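Local coordinates for protein nicotinate-nucleotide pyrophosphorylase (Ehrlichia chaffeensis, PDB 3L0G) that probably catalyses the conversion of quinolinate and phosphoribosyl pyrophosphate to nicotinate mononucleotide, with release of pyrophosphate and carbon dioxide, in NAD biosynthesis, at residues A33-L38 and P114-V118; L65-G69 and A126-S131; E208-C214 and V228-D234. All blocks are in the same frame, centred on the assembly; numbering follows the deposited sequence.

Overall arrangement
From the N terminus, helix 27-38 opens contact 1. The chain then runs through 65-69, the first half of contact 2, before contact 1 closes at 114-118, where helix 116-139 begins. Contact 2 closes further along that same helix, at 126-131. The two loops therefore cross, and both use helix 116-139, with centres about 20 Å apart. Contact 1 joins the N-terminal helix to the start of the long helix. Contact 2 joins the 65-69 segment to the middle of that helix. Contact 3 follows in series, a short loop pairing strands 210-214 and 230-234 in the parallel sheet. Contacts 1 and 3 lie on opposite sides of the chain's centre, their own centres about 41 Å apart.

Contact 1: A33-L38 and P114-V118; sequences ALKEDL and PIERV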
loop_
_atom_site.group_PDB
_atom_site.type_symbol
_atom_site.label_atom_id
_atom_site.label_comp_id
_atom_site.label_asym_id
_atom_site.label_seq_id
_atom_site.Cartn_x
_atom_site.Cartn_y
_atom_site.Cartn_z
ATOM N N ALA C 33 8.477 -0.802 -5.144
ATOM C CA ALA C 33 9.802 -0.893 -5.787
ATOM C C ALA C 33 10.156 -2.359 -6.151
ATOM O O ALA C 33 10.639 -2.628 -7.241
ATOM C CB ALA C 33 10.896 -0.242 -4.907
ATOM N N LEU C 34 9.891 -3.298 -5.240
ATOM C CA LEU C 34 10.066 -4.721 -5.547
ATOM C C LEU C 34 9.199 -5.150 -6.696
ATOM O O LEU C 34 9.708 -5.740 -7.638
ATOM C CB LEU C 34 9.856 -5.638 -4.313
ATOM C CG LEU C 34 10.897 -5.449 -3.215
ATOM C CD1 LEU C 34 10.391 -6.003 -1.838
ATOM C CD2 LEU C 34 12.312 -6.035 -3.578
ATOM N N LYS C 35 7.903 -4.852 -6.650
ATOM C CA LYS C 35 6.978 -5.235 -7.711
ATOM C C LYS C 35 7.400 -4.700 -9.110
ATOM O O LYS C 35 7.387 -5.433 -10.098
ATOM C CB LYS C 35 5.531 -4.783 -7.390
ATOM C CG LYS C 35 4.493 -5.135 -8.474
ATOM C CD LYS C 35 2.988 -5.057 -7.989
ATOM C CE LYS C 35 2.523 -3.647 -7.501
ATOM N NZ LYS C 35 2.606 -2.538 -8.531
ATOM N N GLU C 36 7.789 -3.443 -9.191
ATOM C CA GLU C 36 8.142 -2.884 -10.479
ATOM C C GLU C 36 9.401 -3.580 -11.093
ATOM O O GLU C 36 9.477 -3.725 -12.306
ATOM C CB GLU C 36 8.257 -1.346 -10.393
ATOM C CG GLU C 36 9.594 -0.824 -10.059
ATOM C CD GLU C 36 9.618 0.667 -9.819
ATOM O OE1 GLU C 36 8.700 1.397 -10.278
ATOM O OE2 GLU C 36 10.576 1.088 -9.123
ATOM N N ASP C 37 10.336 -4.049 -10.256
ATOM C CA ASP C 37 11.589 -4.648 -10.737
ATOM C C ASP C 37 11.541 -6.160 -10.906
ATOM O O ASP C 37 12.296 -6.708 -11.738
ATOM C CB ASP C 37 12.739 -4.324 -9.769
ATOM C CG ASP C 37 14.079 -4.244 -10.446
ATOM O OD1 ASP C 37 14.142 -4.016 -11.690
ATOM O OD2 ASP C 37 15.089 -4.406 -9.720
ATOM N N LEU C 38 10.705 -6.821 -10.089
ATOM C CA LEU C 38 10.612 -8.291 -10.041
ATOM C C LEU C 38 9.313 -8.872 -10.655
ATOM O O LEU C 38 9.259 -10.069 -11.013
ATOM C CB LEU C 38 10.829 -8.798 -8.589
ATOM C CG LEU C 38 12.261 -8.636 -8.024
ATOM C CD1 LEU C 38 12.286 -8.885 -6.517
ATOM C CD2 LEU C 38 13.278 -9.549 -8.688
ATOM N N PRO C 114 18.660 -10.355 -6.721
ATOM C CA PRO C 114 17.384 -9.773 -7.190
ATOM C C PRO C 114 16.877 -8.532 -6.455
ATOM O O PRO C 114 15.981 -7.832 -6.957
ATOM C CB PRO C 114 16.386 -10.924 -7.008
ATOM C CG PRO C 114 17.218 -12.138 -7.052
ATOM C CD PRO C 114 18.498 -11.755 -6.326
ATOM N N ILE C 115 17.445 -8.244 -5.291
ATOM C CA ILE C 115 17.044 -7.061 -4.515
ATOM C C ILE C 115 18.117 -5.985 -4.508
ATOM O O ILE C 115 17.900 -4.886 -3.975
ATOM C CB ILE C 115 16.632 -7.442 -3.040
ATOM C CG1 ILE C 115 17.798 -8.119 -2.298
ATOM C CG2 ILE C 115 15.343 -8.334 -3.019
ATOM C CD1 ILE C 115 17.545 -8.428 -0.851
ATOM N N GLU C 116 19.275 -6.282 -5.096
ATOM C CA GLU C 116 20.376 -5.316 -5.152
ATOM C C GLU C 116 19.967 -3.927 -5.628
ATOM O O GLU C 116 20.234 -2.921 -4.952
ATOM C CB GLU C 116 21.474 -5.814 -6.096
ATOM C CG GLU C 116 22.628 -4.887 -6.215
ATOM C CD GLU C 116 23.727 -5.427 -7.124
ATOM O OE1 GLU C 116 23.987 -6.649 -7.104
ATOM O OE2 GLU C 116 24.299 -4.603 -7.864
ATOM N N ARG C 117 19.368 -3.855 -6.803
ATOM C CA ARG C 117 19.133 -2.569 -7.413
ATOM C C ARG C 117 18.063 -1.795 -6.613
ATOM O O ARG C 117 18.206 -0.595 -6.370
ATOM C CB ARG C 117 18.781 -2.747 -8.887
ATOM C CG ARG C 117 18.470 -1.499 -9.675
ATOM C CD ARG C 117 19.354 -0.297 -9.356
ATOM N NE ARG C 117 20.742 -0.609 -9.447
ATOM C CZ ARG C 117 21.709 0.126 -8.926
ATOM N NH1 ARG C 117 21.468 1.264 -8.293
ATOM N NH2 ARG C 117 22.939 -0.283 -9.057
ATOM N N VAL C 118 17.029 -2.487 -6.151
ATOM C CA VAL C 118 16.010 -1.851 -5.280
ATOM C C VAL C 118 16.631 -1.186 -4.036
ATOM O O VAL C 118 16.425 -0.007 -3.770
ATOM C CB VAL C 118 14.849 -2.858 -4.940
ATOM C CG1 VAL C 118 14.006 -2.422 -3.706
ATOM C CG2 VAL C 118 13.942 -3.012 -6.172
HETATM O O HOH W 1 16.319 -5.248 -7.576
#
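Val-118 overlaps the side of the 33-38 helix with both methyls. Its CG1 lies 4.0 Å from Ala-33 CB and equally near Leu-34 CD2. The Leu-34 and Val-118 side chains meet at about a right angle. Val-118 CG2, anti to its own carbonyl carbon, is turned to the backbone of the same helix and comes 3.5 Å from Ala-33 O. Leu-34 also runs alongside Ile-115, pointing the same way, with its CD2 at 3.8 Å from Ile-115 CG2. One turn on, Leu-38 CD2 rests 3.8 Å from Pro-114 CB. This packing sets the end of helix 27-38 of this NadC-family enzyme against the 114-118 segment, where the long helix 116-139 begins. No direct hydrogen bond joins the segments. A water bridges them instead, giving hydrogen bonds to Asp-37 OD2 at 2.6 Å and Pro-114 O at 2.7 Å. It accepts one from Val-118 N at 3.2 Å. The carboxylate of Asp-37 also forms salt bridges to a second copy of the protein, OD1 with Arg-158 and OD2 with Arg-151 of that subunit. Leu-177 of the same neighbouring subunit packs on Asp-37 and Leu-38.

Contact 2: L65-G69 and A126-S131; sequences LVVCG and ASGIAS
Ala-130 CB touches two side chains of the 65-69 segment. Val-66 CG1 meets it at 3.8 Å and Cys-68 CB at 3.7 Å. One helical turn earlier, Ala-126 CB touches the same cysteine, 3.9 Å from Cys-68 CB. The small alanines let strand 65-66, which pairs with strand 95-96, and the loop after it lie close along the middle of helix 116-139. Beyond Cys-68, the backbone turns at Gly-69 with a positive phi, a conformation that calls for glycine. Gly-69 is also the N-cap residue of helix 70-79. Helix 158-167 covers the Cys-68 end of the contact through Ser-164 and Ile-167.

Two serines, four residues apart, form the polar edge. Ser-127 OG accepts a bent hydrogen bond from Cys-68 N, 2.9 Å away with an angle of 144° at the hydrogen. Ser-131 OG accepts a straighter one from Val-66 N, also 2.9 Å long, at 163°. The same hydroxyl donates back to its own helix, to Ser-127 O at 2.6 Å. With OG anti to the carbonyl carbon (chi1 -53°), it lies beside the backbone N and can make that return bond. Ser-127 O thus takes two donors, Ser-131 N and Ser-131 OG, from opposite faces of its carbonyl plane. Val-66 N can only donate, so Ser-131 OG must accept there, and one hydroxyl serves both the 65-69 backbone and its own helix.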
loop_
_atom_site.group_PDB
_atom_site.type_symbol
_atom_site.label_atom_id
_atom_site.label_comp_id
_atom_site.label_asym_id
_atom_site.label_seq_id
_atom_site.Cartn_x
_atom_site.Cartn_y
_atom_site.Cartn_z
ATOM N N LEU C 65 29.278 11.029 2.420
ATOM C CA LEU C 65 27.829 11.180 2.424
ATOM C C LEU C 65 27.257 11.122 3.832
ATOM O O LEU C 65 27.936 10.686 4.802
ATOM C CB LEU C 65 27.152 10.152 1.517
ATOM C CG LEU C 65 27.579 8.689 1.635
ATOM C CD1 LEU C 65 26.949 8.101 2.889
ATOM C CD2 LEU C 65 27.116 7.892 0.419
ATOM N N VAL C 66 26.047 11.656 3.948
ATOM C CA VAL C 66 25.237 11.495 5.143
ATOM C C VAL C 66 24.402 10.251 4.892
ATOM O O VAL C 66 23.664 10.183 3.898
ATOM C CB VAL C 66 24.344 12.704 5.421
ATOM C CG1 VAL C 66 23.462 12.400 6.584
ATOM C CG2 VAL C 66 25.211 14.011 5.720
ATOM N N VAL C 67 24.538 9.252 5.758
ATOM C CA VAL C 67 23.849 7.969 5.563
ATOM C C VAL C 67 22.356 8.165 5.729
ATOM O O VAL C 67 21.925 8.786 6.711
ATOM C CB VAL C 67 24.350 6.885 6.561
ATOM C CG1 VAL C 67 23.526 5.607 6.448
ATOM C CG2 VAL C 67 25.824 6.545 6.312
ATOM N N CYS C 68 21.568 7.665 4.776
ATOM C CA CYS C 68 20.101 7.696 4.910
ATOM C C CYS C 68 19.467 6.540 4.136
ATOM O O CYS C 68 19.903 6.209 3.042
ATOM C CB CYS C 68 19.549 9.028 4.433
ATOM S SG CYS C 68 17.838 9.381 5.037
ATOM N N GLY C 69 18.452 5.915 4.717
ATOM C CA GLY C 69 17.736 4.814 4.069
ATOM C C GLY C 69 18.078 3.451 4.622
ATOM O O GLY C 69 17.621 2.445 4.082
ATOM N N ALA C 126 17.871 8.407 -0.855
ATOM C CA ALA C 126 17.717 8.933 0.501
ATOM C C ALA C 126 19.000 9.627 0.945
ATOM O O ALA C 126 18.936 10.701 1.520
ATOM C CB ALA C 126 17.290 7.832 1.515
ATOM N N SER C 127 20.165 9.023 0.673
ATOM C CA SER C 127 21.428 9.620 1.088
ATOM C C SER C 127 21.746 10.904 0.298
ATOM O O SER C 127 22.366 11.841 0.837
ATOM C CB SER C 127 22.586 8.601 1.013
ATOM O OG SER C 127 22.471 7.624 2.044
ATOM N N GLY C 128 21.329 10.960 -0.967
ATOM C CA GLY C 128 21.484 12.195 -1.748
ATOM C C GLY C 128 20.731 13.357 -1.127
ATOM O O GLY C 128 21.257 14.456 -0.989
ATOM N N ILE C 129 19.499 13.120 -0.713
ATOM C CA ILE C 129 18.726 14.171 -0.026
ATOM C C ILE C 129 19.326 14.561 1.339
ATOM O O ILE C 129 19.514 15.729 1.634
ATOM C CB ILE C 129 17.273 13.755 0.103
ATOM C CG1 ILE C 129 16.663 13.637 -1.304
ATOM C CG2 ILE C 129 16.486 14.750 0.982
ATOM C CD1 ILE C 129 15.238 12.988 -1.341
ATOM N N ALA C 130 19.672 13.580 2.157
ATOM C CA ALA C 130 20.218 13.865 3.482
ATOM C C ALA C 130 21.517 14.649 3.328
ATOM O O ALA C 130 21.743 15.590 4.054
ATOM C CB ALA C 130 20.453 12.580 4.264
ATOM N N SER C 131 22.344 14.281 2.347
ATOM C CA SER C 131 23.622 14.948 2.146
ATOM C C SER C 131 23.479 16.381 1.612
ATOM O O SER C 131 24.168 17.281 2.092
ATOM C CB SER C 131 24.519 14.121 1.227
ATOM O OG SER C 131 24.637 12.779 1.709
#

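Contact 3: E208-C214 and V228-D234; sequences EYIAIEC and VDMILLD
The Tyr-209 ring carries Asp-229 CB over the centre of one face, a CH-pi contact 3.6 Å from CB to the ring centroid and 10° off the normal. The carboxylate plane of Asp-229 is turned 22° from the ring plane. At the ring edge, Met-230 SD makes a Met-aromatic contact, 5.5 Å from the centroid. Asp-229 bends back to the neighbouring backbone, because its CG stands anti to the carbonyl carbon (chi1 -60°). Its OD2 takes the N-H of Ile-210 on the anti side of the carboxylate, with Asp-229 OD2 to Ile-210 N at 2.8 Å. The return bond runs from Asp-229 N to Ile-210 O, which also receives a weak one from Met-230 N.

Beyond this end the two segments pair as neighbouring parallel strands, joined by helix 217-225 in a beta-alpha-beta unit of the C-terminal barrel domain, the incomplete alpha/beta barrel of this family. Regular bonds follow, among them Leu-232 N to Ile-212 O at 2.9 Å and Cys-214 N to Leu-232 O at 2.8 Å. Ile-212, Cys-214, Ile-231 and Leu-233 share one face of the sheet, where helix 217-225 packs on Ile-212, Cys-214 and Leu-233. Cys-214 SG there touches Ile-231 CG2 at 3.8 Å. The other face bears Ala-211, Met-230, Glu-213 and Leu-232. Ala-211 CB is 3.7 Å from Met-230 CE. Glu-213 lies alongside Leu-232, pointing the same way, and its OE1 is hydrogen-bonded to Asp-185 N. A bound 1,2-ethanediol, probably from the crystallisation liquor, lies beside Leu-232.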
loop_
_atom_site.group_PDB
_atom_site.type_symbol
_atom_site.label_atom_id
_atom_site.label_comp_id
_atom_site.label_asym_id
_atom_site.label_seq_id
_atom_site.Cartn_x
_atom_site.Cartn_y
_atom_site.Cartn_z
ATOM N N GLU C 208 -6.679 27.853 14.078
ATOM C CA GLU C 208 -5.673 27.180 13.224
ATOM C C GLU C 208 -4.497 28.117 13.032
ATOM O O GLU C 208 -4.682 29.315 12.825
ATOM C CB GLU C 208 -6.196 26.816 11.828
ATOM C CG GLU C 208 -6.714 25.373 11.669
ATOM C CD GLU C 208 -5.668 24.295 11.792
ATOM O OE1 GLU C 208 -4.499 24.527 11.400
ATOM O OE2 GLU C 208 -6.033 23.194 12.275
ATOM N N TYR C 209 -3.298 27.554 13.099
ATOM C CA TYR C 209 -2.084 28.279 12.801
ATOM C C TYR C 209 -2.139 28.669 11.325
ATOM O O TYR C 209 -2.398 27.803 10.467
ATOM C CB TYR C 209 -0.893 27.364 13.060
ATOM C CG TYR C 209 0.463 27.986 12.951
ATOM C CD1 TYR C 209 1.182 28.341 14.093
ATOM C CD2 TYR C 209 1.070 28.140 11.718
ATOM C CE1 TYR C 209 2.443 28.875 13.990
ATOM C CE2 TYR C 209 2.321 28.659 11.606
ATOM C CZ TYR C 209 3.006 29.034 12.739
ATOM O OH TYR C 209 4.263 29.539 12.610
ATOM N N ILE C 210 -1.896 29.935 11.009
ATOM C CA ILE C 210 -2.053 30.365 9.608
ATOM C C ILE C 210 -0.752 30.815 9.028
ATOM O O ILE C 210 -0.187 31.778 9.525
ATOM C CB ILE C 210 -3.072 31.511 9.455
ATOM C CG1 ILE C 210 -4.420 31.113 10.075
ATOM C CG2 ILE C 210 -3.220 31.869 7.989
ATOM C CD1 ILE C 210 -5.575 32.066 9.750
ATOM N N ALA C 211 -0.298 30.111 7.977
ATOM C CA ALA C 211 0.810 30.551 7.102
ATOM C C ALA C 211 0.290 31.037 5.760
ATOM O O ALA C 211 -0.658 30.474 5.230
ATOM C CB ALA C 211 1.793 29.421 6.859
ATOM N N ILE C 212 0.933 32.066 5.186
ATOM C CA ILE C 212 0.518 32.597 3.886
ATOM C C ILE C 212 1.719 32.974 3.017
ATOM O O ILE C 212 2.688 33.551 3.505
ATOM C CB ILE C 212 -0.436 33.787 4.057
ATOM C CG1 ILE C 212 -0.924 34.322 2.686
ATOM C CG2 ILE C 212 0.224 34.882 4.893
ATOM C CD1 ILE C 212 -2.147 35.327 2.779
ATOM N N GLU C 213 1.685 32.621 1.739
ATOM C CA GLU C 213 2.769 33.040 0.853
ATOM C C GLU C 213 2.529 34.387 0.166
ATOM O O GLU C 213 1.448 34.680 -0.378
ATOM C CB GLU C 213 3.203 31.961 -0.131
ATOM C CG GLU C 213 2.157 31.235 -0.837
ATOM C CD GLU C 213 2.709 30.389 -2.002
ATOM O OE1 GLU C 213 2.236 30.599 -3.157
ATOM O OE2 GLU C 213 3.617 29.542 -1.743
ATOM N N CYS C 214 3.563 35.208 0.235
ATOM C CA CYS C 214 3.566 36.553 -0.296
ATOM C C CYS C 214 4.675 36.674 -1.339
ATOM O O CYS C 214 5.778 36.151 -1.142
ATOM C CB CYS C 214 3.838 37.513 0.848
ATOM S SG CYS C 214 2.602 37.506 2.199
ATOM N N VAL C 228 -1.322 37.085 10.849
ATOM C CA VAL C 228 -0.977 35.698 10.533
ATOM C C VAL C 228 0.175 35.212 11.398
ATOM O O VAL C 228 0.909 35.990 11.970
ATOM C CB VAL C 228 -0.643 35.481 9.033
ATOM C CG1 VAL C 228 -1.872 35.709 8.204
ATOM C CG2 VAL C 228 0.489 36.358 8.588
ATOM N N ASP C 229 0.316 33.903 11.498
ATOM C CA ASP C 229 1.347 33.341 12.367
ATOM C C ASP C 229 2.661 33.242 11.606
ATOM O O ASP C 229 3.732 33.326 12.198
ATOM C CB ASP C 229 0.887 31.972 12.894
ATOM C CG ASP C 229 -0.396 32.071 13.702
ATOM O OD1 ASP C 229 -0.307 32.518 14.865
ATOM O OD2 ASP C 229 -1.470 31.722 13.180
ATOM N N MET C 230 2.575 33.130 10.285
ATOM C CA MET C 230 3.733 32.803 9.464
ATOM C C MET C 230 3.551 33.344 8.070
ATOM O O MET C 230 2.485 33.213 7.469
ATOM C CB MET C 230 3.922 31.281 9.411
ATOM C CG MET C 230 4.991 30.757 8.423
ATOM S SD MET C 230 5.255 28.986 8.698
ATOM C CE MET C 230 5.351 28.378 6.983
ATOM N N ILE C 231 4.607 33.978 7.585
ATOM C CA ILE C 231 4.635 34.591 6.261
ATOM C C ILE C 231 5.791 33.979 5.471
ATOM O O ILE C 231 6.926 33.934 5.925
ATOM C CB ILE C 231 4.798 36.115 6.356
ATOM C CG1 ILE C 231 3.544 36.754 6.938
ATOM C CG2 ILE C 231 5.067 36.705 4.974
ATOM C CD1 ILE C 231 3.708 38.269 7.225
ATOM N N LEU C 232 5.475 33.493 4.288
ATOM C CA LEU C 232 6.440 32.918 3.382
ATOM C C LEU C 232 6.775 33.955 2.312
ATOM O O LEU C 232 5.876 34.573 1.730
ATOM C CB LEU C 232 5.832 31.663 2.760
ATOM C CG LEU C 232 6.725 30.710 1.992
ATOM C CD1 LEU C 232 6.239 29.264 2.186
ATOM C CD2 LEU C 232 6.742 31.098 0.493
ATOM N N LEU C 233 8.062 34.171 2.081
ATOM C CA LEU C 233 8.522 35.111 1.055
ATOM C C LEU C 233 8.915 34.297 -0.201
ATOM O O LEU C 233 9.890 33.533 -0.181
ATOM C CB LEU C 233 9.676 35.953 1.595
ATOM C CG LEU C 233 9.447 36.687 2.940
ATOM C CD1 LEU C 233 10.739 37.361 3.464
ATOM C CD2 LEU C 233 8.335 37.744 2.831
ATOM N N ASP C 234 8.114 34.410 -1.262
ATOM C CA ASP C 234 8.264 33.545 -2.453
ATOM C C ASP C 234 8.998 34.327 -3.551
ATOM O O ASP C 234 8.500 35.324 -4.039
ATOM C CB ASP C 234 6.888 33.064 -2.935
ATOM C CG ASP C 234 6.964 31.941 -3.989
ATOM O OD1 ASP C 234 7.782 30.991 -3.830
ATOM O OD2 ASP C 234 6.167 31.993 -4.970
HETATM O O HOH W 2 -3.413 30.465 15.533
#